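Local coordinates for DNA processing protein DprA (PDB 3UQZ), which binds single-stranded DNA cooperatively, shields it from nucleases and helps load the RecA recombinase onto it during natural transformation, at residues G141-K144 and G145-A149. Sequence-based numbering, arbitrary orientation.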
ATOM      1  N   GLY A 141     -12.927 -12.938  15.735  1.00 29.05           N
ATOM      2  CA  GLY A 141     -13.172 -12.959  17.172  1.00 28.95           C
ATOM      3  C   GLY A 141     -14.448 -12.399  17.748  1.00 33.07           C
ATOM      4  O   GLY A 141     -14.518 -12.151  18.955  1.00 32.36           O
ATOM      5  N   LEU A 142     -15.470 -12.204  16.917  1.00 31.01           N
ATOM      6  CA  LEU A 142     -16.799 -11.733  17.353  1.00 30.58           C
ATOM      7  C   LEU A 142     -16.848 -10.330  17.998  1.00 35.71           C
ATOM      8  O   LEU A 142     -17.877  -9.954  18.557  1.00 36.46           O
ATOM      9  CB  LEU A 142     -17.448 -12.795  18.265  1.00 30.04           C
ATOM     10  CG  LEU A 142     -18.879 -13.237  18.026  1.00 33.96           C
ATOM     11  CD1 LEU A 142     -19.342 -13.029  16.593  1.00 34.12           C
ATOM     12  CD2 LEU A 142     -19.022 -14.673  18.402  1.00 34.52           C
ATOM     13  N   ALA A 143     -15.757  -9.549  17.897  1.00 31.89           N
ATOM     14  CA  ALA A 143     -15.681  -8.182  18.419  1.00 31.13           C
ATOM     15  C   ALA A 143     -16.560  -7.264  17.565  1.00 36.15           C
ATOM     16  O   ALA A 143     -16.880  -7.598  16.412  1.00 34.56           O
ATOM     17  CB  ALA A 143     -14.247  -7.689  18.367  1.00 31.46           C
ATOM     18  N   LYS A 144     -16.939  -6.100  18.118  1.00 34.28           N
ATOM     19  CA  LYS A 144     -17.720  -5.153  17.337  1.00 35.03           C
ATOM     20  C   LYS A 144     -16.827  -4.531  16.263  1.00 37.45           C
ATOM     21  O   LYS A 144     -15.604  -4.546  16.399  1.00 36.16           O
ATOM     22  CB  LYS A 144     -18.432  -4.106  18.222  1.00 39.35           C
ATOM     23  CG  LYS A 144     -17.553  -3.126  18.985  1.00 61.49           C
ATOM     24  CD  LYS A 144     -18.420  -2.233  19.876  1.00 80.22           C
ATOM     25  CE  LYS A 144     -17.611  -1.298  20.749  1.00 99.93           C
ATOM     26  NZ  LYS A 144     -18.456  -0.608  21.765  1.00109.22           N
ATOM     27  N   GLY A 145     -17.430  -4.095  15.170  1.00 34.02           N
ATOM     28  CA  GLY A 145     -16.680  -3.480  14.088  1.00 34.18           C
ATOM     29  C   GLY A 145     -16.329  -4.437  12.979  1.00 39.09           C
ATOM     30  O   GLY A 145     -17.213  -5.116  12.457  1.00 38.17           O
ATOM     31  N   ILE A 146     -15.030  -4.484  12.612  1.00 37.31           N
ATOM     32  CA  ILE A 146     -14.491  -5.327  11.533  1.00 38.11           C
ATOM     33  C   ILE A 146     -14.805  -6.817  11.707  1.00 43.53           C
ATOM     34  O   ILE A 146     -15.233  -7.455  10.741  1.00 44.53           O
ATOM     35  CB  ILE A 146     -12.979  -5.049  11.261  1.00 41.24           C
ATOM     36  CG1 ILE A 146     -12.708  -3.567  10.853  1.00 41.13           C
ATOM     37  CG2 ILE A 146     -12.354  -6.052  10.259  1.00 42.22           C
ATOM     38  CD1 ILE A 146     -13.257  -3.088   9.468  1.00 40.30           C
ATOM     39  N   ASP A 147     -14.613  -7.356  12.927  1.00 38.87           N
ATOM     40  CA  ASP A 147     -14.877  -8.757  13.237  1.00 38.70           C
ATOM     41  C   ASP A 147     -16.333  -9.117  12.929  1.00 41.91           C
ATOM     42  O   ASP A 147     -16.569 -10.089  12.211  1.00 42.90           O
ATOM     43  CB  ASP A 147     -14.517  -9.088  14.700  1.00 41.02           C
ATOM     44  CG  ASP A 147     -13.037  -9.146  15.058  1.00 49.48           C
ATOM     45  OD1 ASP A 147     -12.238  -8.462  14.398  1.00 51.17           O
ATOM     46  OD2 ASP A 147     -12.692  -9.829  16.038  1.00 53.50           O
ATOM     47  N   THR A 148     -17.293  -8.299  13.397  1.00 36.35           N
ATOM     48  CA  THR A 148     -18.727  -8.516  13.152  1.00 35.56           C
ATOM     49  C   THR A 148     -19.063  -8.478  11.657  1.00 38.73           C
ATOM     50  O   THR A 148     -19.816  -9.330  11.175  1.00 39.78           O
ATOM     51  CB  THR A 148     -19.569  -7.547  13.993  1.00 39.84           C
ATOM     52  OG1 THR A 148     -19.208  -7.720  15.365  1.00 42.16           O
ATOM     53  CG2 THR A 148     -21.062  -7.763  13.828  1.00 35.40           C
ATOM     54  N   ALA A 149     -18.479  -7.516  10.930  1.00 32.98           N
ATOM     55  CA  ALA A 149     -18.684  -7.354   9.492  1.00 32.01           C
ATOM     56  C   ALA A 149     -18.111  -8.540   8.720  1.00 36.76           C
ATOM     57  O   ALA A 149     -18.670  -8.931   7.699  1.00 36.71           O
ATOM     58  CB  ALA A 149     -18.048  -6.062   9.019  1.00 32.10           C
TER
HETATM   59  O   HOH W   1     -13.349  -5.902  15.336  1.00 28.80           O
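Thr148 reaches back to the carbonyl of Ala143 with its hydroxyl, OG1 donating to Ala143 O at 2.6 Å, in the turn that joins strand 137-140 to helix 146-157 of the Rossmann-like fold. The hydroxyl stands 38° out of the carbonyl plane. A weak bond from the backbone, Thr148 N to Ala143 O at 3.1 Å, adds a second donor to the same oxygen. Threonine suits the site because chi1 of -56° sets OG1 beside its own backbone N, so that both donors face one acceptor. Asn177 also hydrogen-bonds to this hydroxyl and to the carbonyl of Leu142, tying the loop to the start of helix 178-187.

Asp147 lies in the first turn of the helix; its CB points toward the loop, and the carboxylate lies beside Gly141 N and the Ala143 methyl. Aspartate suits this place: its short carboxylate, with CG beside its own backbone N, accepts a weak bond from Gly141 N to OD2, 3.1 Å long, and its negative charge is probably favoured by the helix dipole. Gly141, without a side chain, also sets its CA 3.4 Å from Asp147 OD2. A water lies 2.8 Å from Lys144 O, to which it can donate, and accepts a hydrogen bond from Asp147 N.

Gly145 is the N-cap; its phi of 96°, together with its psi, belongs to a region that glycine adopts readily. Lys144 extends its chain away from the helix, suiting an exposed position, whereas Leu142 packs on Leu180 and Ile184. Small enough to fit beside the carboxylate, the Ala143 methyl sets CB 3.5 Å from Asp147 OD2.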